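Local coordinates for Rho GTPase-activating protein 15 (PDB 3BYI) that activates the GTPase activity of Rho-type GTPases such as RAC1, driving them to the inactive GDP-bound state through the RhoGAP domain that makes up most of this fragment, at residues Q41-V46 against G94-F99; D54-V59 against T155-K160; F71-N74 against K78-L81; E105-Y110 against R144-V149; V117-K122 against E130-L135. All blocks are in the same frame, centred on the assembly; numbering follows the deposited sequence.

Interaction 1: Q41-V46 against G94-F99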
# COMPACT_ATOMS: atom_id res chain seq x y z
N GLN A 41 -2.80 9.08 7.10
CA GLN A 41 -4.12 9.71 7.02
C GLN A 41 -5.21 8.77 6.52
O GLN A 41 -6.33 8.81 7.00
CB GLN A 41 -4.12 10.86 6.04
CG GLN A 41 -3.91 12.15 6.64
CD GLN A 41 -4.32 13.26 5.73
OE1 GLN A 41 -3.67 13.51 4.72
NE2 GLN A 41 -5.42 13.94 6.08
N CYS A 42 -4.88 8.02 5.47
CA CYS A 42 -5.83 7.09 4.87
C CYS A 42 -6.18 5.98 5.83
O CYS A 42 -7.34 5.69 6.04
CB CYS A 42 -5.26 6.52 3.57
SG CYS A 42 -5.36 7.69 2.18
N ILE A 43 -5.15 5.39 6.41
CA ILE A 43 -5.28 4.39 7.47
C ILE A 43 -6.18 4.90 8.59
O ILE A 43 -7.10 4.17 9.01
CB ILE A 43 -3.89 3.94 8.04
CG1 ILE A 43 -3.23 2.99 7.04
CG2 ILE A 43 -4.06 3.38 9.47
CD1 ILE A 43 -1.84 2.61 7.32
N GLU A 44 -5.95 6.12 9.07
CA GLU A 44 -6.75 6.65 10.16
C GLU A 44 -8.24 6.73 9.79
O GLU A 44 -9.10 6.40 10.59
CB GLU A 44 -6.24 8.03 10.57
CG GLU A 44 -7.06 8.67 11.70
CD GLU A 44 -6.98 10.20 11.69
OE1 GLU A 44 -6.68 10.80 10.62
OE2 GLU A 44 -7.24 10.78 12.76
N ALA A 45 -8.53 7.24 8.60
CA ALA A 45 -9.90 7.35 8.11
C ALA A 45 -10.58 5.98 7.94
O ALA A 45 -11.74 5.82 8.24
CB ALA A 45 -9.95 8.14 6.80
N VAL A 46 -9.82 4.99 7.51
CA VAL A 46 -10.36 3.64 7.36
C VAL A 46 -10.64 3.00 8.72
O VAL A 46 -11.71 2.41 8.94
CB VAL A 46 -9.46 2.75 6.40
CG1 VAL A 46 -9.96 1.26 6.31
CG2 VAL A 46 -9.43 3.35 4.98
N GLY A 94 -9.19 3.34 -2.23
CA GLY A 94 -8.72 3.42 -3.61
C GLY A 94 -7.53 4.34 -3.81
O GLY A 94 -6.63 4.03 -4.55
N ALA A 95 -7.52 5.46 -3.11
CA ALA A 95 -6.44 6.42 -3.21
C ALA A 95 -5.20 5.89 -2.52
O ALA A 95 -4.09 6.06 -3.03
CB ALA A 95 -6.90 7.82 -2.61
N LEU A 96 -5.36 5.21 -1.39
CA LEU A 96 -4.23 4.55 -0.73
C LEU A 96 -3.59 3.53 -1.67
O LEU A 96 -2.38 3.57 -1.89
CB LEU A 96 -4.65 3.83 0.55
CG LEU A 96 -3.50 3.37 1.45
CD1 LEU A 96 -2.58 4.57 1.70
CD2 LEU A 96 -4.02 2.75 2.83
N LYS A 97 -4.40 2.67 -2.27
CA LYS A 97 -3.87 1.65 -3.17
C LYS A 97 -3.21 2.25 -4.39
O LYS A 97 -2.18 1.76 -4.84
CB LYS A 97 -4.98 0.69 -3.61
CG LYS A 97 -5.47 -0.28 -2.50
CD LYS A 97 -6.48 -1.27 -3.06
CE LYS A 97 -7.78 -0.61 -3.53
NZ LYS A 97 -8.72 -1.64 -4.00
N MET A 98 -3.82 3.30 -4.92
CA MET A 98 -3.26 4.05 -6.06
C MET A 98 -1.88 4.64 -5.73
O MET A 98 -1.01 4.67 -6.60
CB MET A 98 -4.21 5.19 -6.50
CG MET A 98 -3.69 5.97 -7.68
SD MET A 98 -4.81 7.23 -8.34
CE MET A 98 -5.93 6.14 -9.25
N PHE A 99 -1.71 5.11 -4.50
CA PHE A 99 -0.42 5.61 -4.03
C PHE A 99 0.61 4.51 -4.13
O PHE A 99 1.67 4.70 -4.73
CB PHE A 99 -0.53 6.15 -2.59
CG PHE A 99 0.80 6.54 -1.98
CD1 PHE A 99 1.39 7.77 -2.28
CD2 PHE A 99 1.48 5.66 -1.13
CE1 PHE A 99 2.58 8.11 -1.75
CE2 PHE A 99 2.73 5.99 -0.60
CZ PHE A 99 3.26 7.21 -0.87
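Leu96 presents its forked end to the flank of Cys42, and this meeting joins helices 37-49 and 89-102 within the all-helical RhoGAP fold. Both side chains leave their backbones toward the opposing helix, and their CA atoms lie 6.4 Å apart, the shortest such spacing between the two segments. The fork straddles a single carbon: CB of Cys42 is 3.8 Å from Leu96 CD1 and 4.0 Å from Leu96 CD2. CG of Leu96 stands anti to its own backbone N (chi1 -168°), a setting that carries both methyls across to the neighbouring helix. On the cysteine, CB, more than the thiol, bears the contact; Cys42 SG, anti to the carbonyl carbon (chi1 -77°), lies at the margin, 4.2 Å from Leu96 CD1. Burial of all three touching residues makes this an interior seam, held by apolar contact alone. Around it, Cys42 also packs on Val92 and Leu96 on Tyr57, while Ile43 reaches Val149 and His153 of helix 141-159, so the seam continues into a third helix. Ile43 adds a looser touch at the side of the leucine, where its CG1 lies 4.3 Å from Leu96 CD2.

Interaction 2: D54-V59 against T155-K160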
# COMPACT_ATOMS: atom_id res chain seq x y z
N ASP A 54 -18.57 -3.48 4.17
CA ASP A 54 -18.48 -4.68 3.35
C ASP A 54 -17.50 -4.50 2.22
O ASP A 54 -17.56 -3.51 1.52
CB ASP A 54 -19.82 -5.06 2.76
CG ASP A 54 -20.77 -5.60 3.80
OD1 ASP A 54 -20.38 -5.61 4.99
OD2 ASP A 54 -21.89 -5.98 3.41
N GLY A 55 -16.57 -5.44 2.07
CA GLY A 55 -15.63 -5.42 0.93
C GLY A 55 -14.60 -4.31 0.98
O GLY A 55 -14.02 -3.96 -0.04
N ILE A 56 -14.34 -3.79 2.18
CA ILE A 56 -13.32 -2.77 2.38
C ILE A 56 -12.01 -3.24 1.78
O ILE A 56 -11.58 -4.35 2.06
CB ILE A 56 -13.17 -2.40 3.89
CG1 ILE A 56 -12.38 -1.09 4.02
CG2 ILE A 56 -12.56 -3.58 4.76
CD1 ILE A 56 -13.19 0.19 3.60
N TYR A 57 -11.44 -2.39 0.89
CA TYR A 57 -10.22 -2.60 0.09
C TYR A 57 -10.41 -3.39 -1.21
O TYR A 57 -9.60 -3.29 -2.13
CB TYR A 57 -9.06 -3.16 0.91
CG TYR A 57 -8.47 -2.13 1.85
CD1 TYR A 57 -8.74 -2.16 3.21
CD2 TYR A 57 -7.66 -1.12 1.38
CE1 TYR A 57 -8.23 -1.21 4.04
CE2 TYR A 57 -7.10 -0.17 2.23
CZ TYR A 57 -7.40 -0.22 3.54
OH TYR A 57 -6.84 0.73 4.35
N ARG A 58 -11.49 -4.18 -1.28
CA ARG A 58 -11.85 -4.86 -2.49
C ARG A 58 -12.76 -3.95 -3.34
O ARG A 58 -12.58 -3.81 -4.52
CB ARG A 58 -12.53 -6.21 -2.19
CG ARG A 58 -12.91 -7.05 -3.43
CD ARG A 58 -13.35 -8.50 -3.00
N VAL A 59 -13.75 -3.33 -2.70
CA VAL A 59 -14.67 -2.44 -3.43
C VAL A 59 -13.91 -1.20 -3.90
O VAL A 59 -13.01 -0.67 -3.21
CB VAL A 59 -15.93 -2.06 -2.59
CG1 VAL A 59 -16.71 -0.89 -3.23
CG2 VAL A 59 -16.87 -3.30 -2.36
N THR A 155 -4.41 -6.08 9.81
CA THR A 155 -4.81 -7.09 10.80
C THR A 155 -6.15 -6.70 11.46
O THR A 155 -6.93 -7.59 11.87
CB THR A 155 -3.76 -7.37 11.88
OG1 THR A 155 -3.64 -6.24 12.76
CG2 THR A 155 -2.45 -7.71 11.25
N LYS A 156 -6.40 -5.40 11.57
CA LYS A 156 -7.67 -4.92 12.12
C LYS A 156 -8.86 -5.13 11.16
O LYS A 156 -10.01 -5.23 11.58
CB LYS A 156 -7.57 -3.45 12.54
CG LYS A 156 -6.52 -3.20 13.62
CD LYS A 156 -6.45 -1.76 13.95
CE LYS A 156 -5.43 -1.44 15.05
NZ LYS A 156 -5.53 0.02 15.45
N ILE A 157 -8.59 -5.18 9.87
CA ILE A 157 -9.59 -5.51 8.87
C ILE A 157 -9.98 -6.96 9.02
O ILE A 157 -11.17 -7.32 9.00
CB ILE A 157 -9.07 -5.22 7.42
CG1 ILE A 157 -8.65 -3.74 7.28
CG2 ILE A 157 -10.12 -5.61 6.35
CD1 ILE A 157 -9.74 -2.74 7.51
N VAL A 158 -8.96 -7.79 9.20
CA VAL A 158 -9.17 -9.23 9.34
C VAL A 158 -9.98 -9.55 10.59
O VAL A 158 -10.91 -10.34 10.55
CB VAL A 158 -7.78 -9.99 9.37
CG1 VAL A 158 -7.98 -11.48 9.75
CG2 VAL A 158 -7.05 -9.84 8.04
N ALA A 159 -9.61 -8.92 11.70
CA ALA A 159 -10.30 -9.09 12.96
C ALA A 159 -11.80 -8.79 12.89
O ALA A 159 -12.57 -9.37 13.66
CB ALA A 159 -9.60 -8.26 14.11
N LYS A 160 -12.21 -7.90 11.99
CA LYS A 160 -13.61 -7.50 11.79
C LYS A 160 -14.25 -8.20 10.57
O LYS A 160 -15.26 -7.73 10.05
CB LYS A 160 -13.70 -6.00 11.58
CG LYS A 160 -13.26 -5.12 12.75
CD LYS A 160 -14.43 -4.75 13.64
CE LYS A 160 -14.16 -3.45 14.42
NZ LYS A 160 -15.42 -2.79 14.93
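Ile56 meets Ile157 where an irregular loop passes the C-terminal part of helix 141-159, the two CA atoms 8.0 Å apart. The loop carries Arg58, the predicted arginine finger of the RhoGAP domain, which would stabilise the transition state of GTP hydrolysis. The backbone turns tightly around it: Gly55 O accepts from both Arg58 N and Val59 N, the latter at 2.7 Å. Positive phi at Gly55 and at Tyr57 goes with this turn. The isoleucine side chains cross at about a right angle and touch through their branch methyls, Ile56 CG2 to Ile157 CG2 at 3.6 Å. With CG1 anti to its carbonyl carbon (chi1 -58°), Ile157 sends CD1 to the edge of the Tyr57 ring, near the ring plane. An alanine in place of Ile157 would be likely to open a gap between Ile56 and the tyrosine edge, depriving both of the side chain that spans them. Tyr57 is fixed further by its OH bonding to His153 NE2 and its carbonyl O to Lys97 NZ, so the residue next to the finger is gripped at both ends. At the ring edge, Tyr57 CE1 lies 4.1 Å from Ile157 CD1.

Interaction 3: F71-N74 against K78-L81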
# COMPACT_ATOMS: atom_id res chain seq x y z
N PHE A 71 -5.05 14.64 -6.74
CA PHE A 71 -4.64 15.97 -7.20
C PHE A 71 -4.41 16.93 -6.04
O PHE A 71 -3.42 17.65 -5.97
CB PHE A 71 -5.70 16.59 -8.09
CG PHE A 71 -5.30 17.94 -8.63
CD1 PHE A 71 -4.57 18.04 -9.81
CD2 PHE A 71 -5.61 19.10 -7.93
CE1 PHE A 71 -4.18 19.27 -10.32
CE2 PHE A 71 -5.24 20.36 -8.44
CZ PHE A 71 -4.51 20.43 -9.64
N ILE A 72 -5.39 16.97 -5.14
CA ILE A 72 -5.30 17.80 -3.93
C ILE A 72 -4.02 17.46 -3.15
O ILE A 72 -3.29 18.33 -2.68
CB ILE A 72 -6.56 17.65 -3.03
CG1 ILE A 72 -7.75 18.44 -3.63
CG2 ILE A 72 -6.27 18.07 -1.63
CD1 ILE A 72 -9.13 18.12 -2.95
N VAL A 73 -3.73 16.17 -3.02
CA VAL A 73 -2.54 15.73 -2.29
C VAL A 73 -1.24 16.14 -3.03
O VAL A 73 -0.25 16.58 -2.40
CB VAL A 73 -2.54 14.19 -2.06
CG1 VAL A 73 -1.18 13.68 -1.52
CG2 VAL A 73 -3.68 13.78 -1.12
N ASN A 74 -1.25 15.98 -4.35
CA ASN A 74 -0.13 16.40 -5.17
C ASN A 74 0.11 17.92 -5.13
O ASN A 74 1.27 18.38 -5.16
CB ASN A 74 -0.29 15.92 -6.64
CG ASN A 74 0.34 14.56 -6.91
OD1 ASN A 74 1.17 14.09 -6.15
ND2 ASN A 74 -0.02 13.95 -8.02
N LYS A 78 -4.05 21.25 2.14
CA LYS A 78 -4.48 20.61 3.38
C LYS A 78 -5.60 19.60 3.06
O LYS A 78 -6.54 19.91 2.35
CB LYS A 78 -4.87 21.63 4.46
CG LYS A 78 -5.94 22.62 4.15
CD LYS A 78 -6.12 23.56 5.34
CE LYS A 78 -7.51 24.20 5.38
NZ LYS A 78 -7.46 25.66 5.08
N LEU A 79 -5.42 18.37 3.50
CA LEU A 79 -6.41 17.33 3.29
C LEU A 79 -7.12 17.08 4.63
O LEU A 79 -6.47 16.88 5.65
CB LEU A 79 -5.76 16.06 2.74
CG LEU A 79 -6.71 14.93 2.37
CD1 LEU A 79 -7.69 15.40 1.29
CD2 LEU A 79 -5.89 13.73 1.91
N ASN A 80 -8.45 17.09 4.60
CA ASN A 80 -9.28 16.65 5.72
C ASN A 80 -10.23 15.55 5.25
O ASN A 80 -11.22 15.82 4.57
CB ASN A 80 -10.10 17.86 6.28
CG ASN A 80 -10.94 17.49 7.49
OD1 ASN A 80 -11.32 16.35 7.67
ND2 ASN A 80 -11.24 18.47 8.33
N LEU A 81 -9.95 14.31 5.63
CA LEU A 81 -10.76 13.18 5.18
C LEU A 81 -12.13 13.08 5.86
O LEU A 81 -12.97 12.22 5.50
CB LEU A 81 -9.94 11.88 5.30
CG LEU A 81 -8.74 11.76 4.33
CD1 LEU A 81 -8.00 10.38 4.47
CD2 LEU A 81 -9.19 11.94 2.88
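Lys78, entering the loop that follows helix 63-74, meets that helix through its backbone: its carbonyl O lies 4.4 Å from CG2 of Ile72, a loose approach. Its CB points away from the helix, and the ammonium-bearing chain leads off on the exposed side. The turn is a short helix-to-loop return in the RhoGAP fold, in which only three residues separate the segments and the chain folds back against the last turn of the helix it has just left. Leu79 comes next and carries the contact. Its CB points toward the helix, and CG stands anti to the backbone N (chi1 -175°), which aims the two methyls at two successive helix residues. CD1 goes to Ile72, 4.2 Å from its CG2; CD2 goes to Val73, and the two side chains cross obliquely. The valine answers with CG2, the methyl anti to its carbonyl carbon, while Ile72 directs its CB toward the loop. Trp86 touches both Ile72 and Leu79, and Phe38 of helix 37-49 touches both Val73 and Leu79, so two aromatic residues extend the small apolar cluster. The backbone of Leu79 is tied separately, its O accepting from Gln41 NE2. Beyond it, Asn80 is exposed and uses OD1 to accept from Asp82 N, while Leu81 turns to Ala45 of helix 37-49. The whole is partly buried, with Val73 the buried member of the touching set. Its closest touch is Val73 CG2 to Leu79 CD2, at 3.8 Å.

Interaction 4: E105-Y110 against R144-V149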
# COMPACT_ATOMS: atom_id res chain seq x y z
N GLU A 105 8.96 2.34 -7.55
CA GLU A 105 9.42 1.02 -7.16
C GLU A 105 8.35 0.56 -6.16
O GLU A 105 7.83 1.37 -5.39
CB GLU A 105 10.81 1.07 -6.52
CG GLU A 105 11.42 -0.31 -6.28
CD GLU A 105 12.74 -0.29 -5.49
OE1 GLU A 105 13.04 0.70 -4.78
OE2 GLU A 105 13.47 -1.31 -5.58
N PRO A 106 7.97 -0.73 -6.21
CA PRO A 106 7.02 -1.20 -5.20
C PRO A 106 7.51 -1.17 -3.75
O PRO A 106 8.71 -1.14 -3.50
CB PRO A 106 6.67 -2.65 -5.68
CG PRO A 106 7.63 -2.98 -6.76
CD PRO A 106 8.30 -1.74 -7.23
N LEU A 107 6.57 -1.21 -2.80
CA LEU A 107 6.90 -1.24 -1.37
C LEU A 107 7.91 -2.35 -1.06
O LEU A 107 8.83 -2.15 -0.26
CB LEU A 107 5.65 -1.42 -0.52
CG LEU A 107 5.79 -1.35 1.02
CD1 LEU A 107 6.40 -0.04 1.46
CD2 LEU A 107 4.42 -1.60 1.73
N PHE A 108 7.70 -3.50 -1.67
CA PHE A 108 8.64 -4.60 -1.59
C PHE A 108 9.65 -4.39 -2.71
O PHE A 108 9.28 -4.58 -3.90
CB PHE A 108 7.90 -5.93 -1.82
CG PHE A 108 7.06 -6.36 -0.65
CD1 PHE A 108 5.87 -5.71 -0.34
CD2 PHE A 108 7.46 -7.42 0.14
CE1 PHE A 108 5.10 -6.10 0.73
CE2 PHE A 108 6.71 -7.81 1.22
CZ PHE A 108 5.52 -7.16 1.52
N PRO A 109 10.90 -4.00 -2.38
CA PRO A 109 11.79 -3.72 -3.48
C PRO A 109 12.05 -4.94 -4.36
O PRO A 109 12.14 -6.08 -3.89
CB PRO A 109 13.08 -3.23 -2.78
CG PRO A 109 12.63 -2.82 -1.38
CD PRO A 109 11.56 -3.80 -1.07
N TYR A 110 12.15 -4.66 -5.65
CA TYR A 110 12.54 -5.63 -6.66
C TYR A 110 13.81 -6.41 -6.26
O TYR A 110 13.90 -7.62 -6.49
CB TYR A 110 12.84 -4.91 -8.00
CG TYR A 110 11.72 -4.11 -8.68
CD1 TYR A 110 10.54 -4.72 -9.09
CD2 TYR A 110 11.90 -2.74 -8.99
CE1 TYR A 110 9.53 -4.00 -9.75
CE2 TYR A 110 10.91 -1.99 -9.66
CZ TYR A 110 9.72 -2.63 -10.03
OH TYR A 110 8.70 -1.91 -10.67
N ARG A 144 10.32 -0.95 5.47
CA ARG A 144 9.98 -1.68 6.68
C ARG A 144 8.90 -0.96 7.52
O ARG A 144 7.96 -1.58 7.95
CB ARG A 144 11.23 -1.85 7.55
CG ARG A 144 10.89 -2.40 8.95
CD ARG A 144 12.09 -2.84 9.74
NE ARG A 144 12.99 -1.74 9.98
CZ ARG A 144 14.10 -1.49 9.30
NH1 ARG A 144 14.52 -2.26 8.30
NH2 ARG A 144 14.81 -0.44 9.64
N ASP A 145 9.10 0.33 7.82
CA ASP A 145 8.16 1.03 8.68
C ASP A 145 6.79 1.22 8.04
O ASP A 145 5.77 1.18 8.74
CB ASP A 145 8.70 2.39 9.10
CG ASP A 145 9.89 2.30 10.01
OD1 ASP A 145 10.26 1.18 10.45
OD2 ASP A 145 10.47 3.37 10.26
N THR A 146 6.76 1.46 6.74
CA THR A 146 5.49 1.54 5.99
C THR A 146 4.76 0.15 5.90
O THR A 146 3.53 0.07 6.03
CB THR A 146 5.77 2.17 4.61
OG1 THR A 146 6.31 3.46 4.85
CG2 THR A 146 4.50 2.33 3.72
N MET A 147 5.52 -0.92 5.72
CA MET A 147 4.96 -2.27 5.81
C MET A 147 4.35 -2.53 7.17
O MET A 147 3.26 -3.06 7.27
CB MET A 147 6.03 -3.34 5.58
CG MET A 147 6.40 -3.52 4.12
SD MET A 147 7.59 -4.81 3.95
CE MET A 147 8.26 -4.46 2.31
N LYS A 148 5.07 -2.18 8.23
CA LYS A 148 4.55 -2.40 9.58
C LYS A 148 3.23 -1.67 9.81
O LYS A 148 2.26 -2.25 10.28
CB LYS A 148 5.55 -1.97 10.63
CG LYS A 148 5.17 -2.39 12.04
CD LYS A 148 6.18 -1.97 13.05
CE LYS A 148 5.79 -2.46 14.47
NZ LYS A 148 7.03 -2.64 15.30
N VAL A 149 3.19 -0.39 9.46
CA VAL A 149 1.99 0.41 9.62
C VAL A 149 0.83 -0.16 8.75
O VAL A 149 -0.29 -0.33 9.25
CB VAL A 149 2.31 1.93 9.34
CG1 VAL A 149 1.07 2.73 9.08
CG2 VAL A 149 3.10 2.56 10.50
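Leu107 lies in an irregular connection before helix 110-120, facing Met147 on a regular turn of helix 141-159, with 7.5 Å between their CA atoms. This buried seam in the helical RhoGAP domain includes a Met-aromatic contact. Leu107 splits its methyls between two helix residues: CD1 rests 3.8 Å from Thr146 CG2, and CD2 lies 3.6 Å from Met147 CG. Leucine and methionine run past each other in opposite directions, Met147 being extended beyond CG (chi2 -178°) and thus able to reach the phenylalanine that follows. Met147 CE stands almost squarely above the Phe108 ring, 3.6 Å from the centroid and 5° off the normal, a CH-pi contact; Met147 SD sits over the same face, 4.2 Å from the centroid. The ring also meets Phe116 edge-to-face and packs on Ile199 and Met203 of helix 189-205. A serine in place of Phe108 has no ring to lie under the methionine methyl, and the end of Met147 would probably be held less firmly. The Thr146 hydroxyl bonds chiefly to Pro142 O, with Thr34 O also near OG1, while the carbonyl of Leu107 accepts from Asn143 ND2. That same Leu107 O lies 3.5 Å from Met147 CE.

Interaction 5: V117-K122 against E130-L135; sequences VEAIKK and EAVKSL
Apolar contact brings Ala119 against Ala131, and it is centred on one methyl. CB of Ala119 points toward the opposing helix and meets two partners there, 3.8 Å from Ala131 CB and 3.5 Å from Val132 CG2. The valine supplies the methyl that lies anti to its carbonyl carbon, CG1 being turned anti to the backbone N (chi1 157°). A third, looser touch comes from Leu135, one helical turn beyond Ala131, whose CD1 lies 4.3 Å from Ala119 CB. The two small residues allow a close approach of the backbones, with CA atoms of Ala119 and Ala131 only 5.3 Å apart. These contacts form the inner side of a helical hairpin in the RhoGAP domain, where helix 110-120 is followed, after a short connection, by helix 125-138. Helix 189-205 packs alongside, touching Ile120 through Ile199 and Val132 through Met203.

Hydrogen bonding runs within the second helix and at the connection. Glu130 O takes two donors, Ser134 N and Ser134 OG, each 2.9 Å away, and they reach it from opposite faces of the carbonyl plane. The hydroxyl, with chi1 -62°, folds back over its own helix and approaches from 35° out of that plane. At the start of the connection, Lys122 O accepts from Arg128 NE.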
# COMPACT_ATOMS: atom_id res chain seq x y z
N VAL A 117 10.48 -14.62 -2.05
CA VAL A 117 10.00 -15.87 -2.67
C VAL A 117 10.66 -17.10 -2.06
O VAL A 117 9.96 -18.06 -1.74
CB VAL A 117 10.23 -15.91 -4.21
CG1 VAL A 117 9.92 -17.31 -4.77
CG2 VAL A 117 9.39 -14.87 -4.90
N GLU A 118 11.99 -17.09 -1.94
CA GLU A 118 12.73 -18.17 -1.26
C GLU A 118 12.19 -18.37 0.15
O GLU A 118 12.08 -19.51 0.64
CB GLU A 118 14.23 -17.86 -1.13
CG GLU A 118 15.05 -18.04 -2.39
CD GLU A 118 16.56 -17.84 -2.14
OE1 GLU A 118 16.96 -17.61 -0.98
OE2 GLU A 118 17.35 -17.92 -3.12
N ALA A 119 11.90 -17.24 0.82
CA ALA A 119 11.39 -17.25 2.19
C ALA A 119 10.06 -17.97 2.31
O ALA A 119 9.94 -18.83 3.18
CB ALA A 119 11.28 -15.83 2.77
N ILE A 120 9.06 -17.64 1.48
CA ILE A 120 7.76 -18.35 1.63
C ILE A 120 7.78 -19.78 1.11
O ILE A 120 6.88 -20.55 1.46
CB ILE A 120 6.52 -17.64 1.01
CG1 ILE A 120 6.78 -17.24 -0.45
CG2 ILE A 120 6.06 -16.54 1.94
CD1 ILE A 120 5.51 -17.03 -1.23
N LYS A 121 8.77 -20.13 0.29
CA LYS A 121 8.89 -21.51 -0.20
C LYS A 121 9.37 -22.48 0.87
O LYS A 121 9.32 -23.70 0.66
CB LYS A 121 9.81 -21.59 -1.43
CG LYS A 121 9.20 -21.12 -2.73
CD LYS A 121 10.22 -21.30 -3.85
CE LYS A 121 9.76 -20.75 -5.18
NZ LYS A 121 10.91 -20.47 -6.15
N LYS A 122 9.81 -21.95 2.02
CA LYS A 122 10.43 -22.76 3.09
C LYS A 122 9.53 -23.87 3.58
O LYS A 122 8.34 -23.71 3.57
CB LYS A 122 10.86 -21.89 4.28
CG LYS A 122 12.01 -20.95 4.01
CD LYS A 122 13.27 -21.66 3.61
CE LYS A 122 14.40 -20.68 3.38
NZ LYS A 122 15.50 -21.30 2.61
N GLU A 130 10.55 -16.69 10.27
CA GLU A 130 11.90 -16.22 10.55
C GLU A 130 12.65 -15.65 9.34
O GLU A 130 13.26 -14.59 9.43
CB GLU A 130 12.70 -17.34 11.20
CG GLU A 130 12.30 -17.62 12.67
CD GLU A 130 12.58 -16.43 13.62
OE1 GLU A 130 13.66 -15.78 13.51
OE2 GLU A 130 11.70 -16.15 14.48
N ALA A 131 12.57 -16.34 8.20
CA ALA A 131 13.24 -15.91 6.98
C ALA A 131 12.74 -14.55 6.50
O ALA A 131 13.53 -13.68 6.12
CB ALA A 131 13.07 -16.95 5.87
N VAL A 132 11.41 -14.40 6.55
CA VAL A 132 10.72 -13.19 6.12
C VAL A 132 10.99 -12.01 7.04
O VAL A 132 11.13 -10.88 6.57
CB VAL A 132 9.19 -13.44 6.01
CG1 VAL A 132 8.43 -12.13 6.13
CG2 VAL A 132 8.85 -14.17 4.69
N LYS A 133 11.09 -12.30 8.34
CA LYS A 133 11.39 -11.31 9.37
C LYS A 133 12.83 -10.80 9.28
O LYS A 133 13.08 -9.58 9.47
CB LYS A 133 11.15 -11.93 10.76
CG LYS A 133 11.59 -11.06 11.91
CD LYS A 133 11.39 -11.76 13.24
CE LYS A 133 11.61 -10.77 14.36
NZ LYS A 133 11.84 -11.45 15.65
N SER A 134 13.76 -11.72 8.99
CA SER A 134 15.15 -11.39 8.66
C SER A 134 15.19 -10.39 7.52
O SER A 134 15.91 -9.38 7.59
CB SER A 134 15.91 -12.62 8.19
OG SER A 134 15.97 -13.60 9.20
N LEU A 135 14.42 -10.69 6.47
CA LEU A 135 14.43 -9.84 5.29
C LEU A 135 13.86 -8.46 5.56
O LEU A 135 14.37 -7.49 5.05
CB LEU A 135 13.70 -10.50 4.13
CG LEU A 135 14.53 -11.44 3.29
CD1 LEU A 135 13.62 -12.22 2.38
CD2 LEU A 135 15.59 -10.63 2.50

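Followed from the N terminus, helix 37-49 opens interaction 1, which closes at helix 89-102. The loop 54-59, with the predicted arginine finger, starts before that closure, so interaction 2, ending on helix 141-159, crosses interaction 1; the two touch through Lys97 and Tyr57. Interaction 3 is a short return nested inside both loops, and its loop meets helix 37-49 through Leu79 and Gln41. Interaction 4 begins after interaction 1 has closed, lies within the span of interaction 2 and shares helix 141-159 with it. Interaction 5, the hairpin of helices 110-120 and 125-138, nests inside interaction 4. Interactions 3 and 5 lie on opposite sides of the chain's centre, about 37 Å apart between centres.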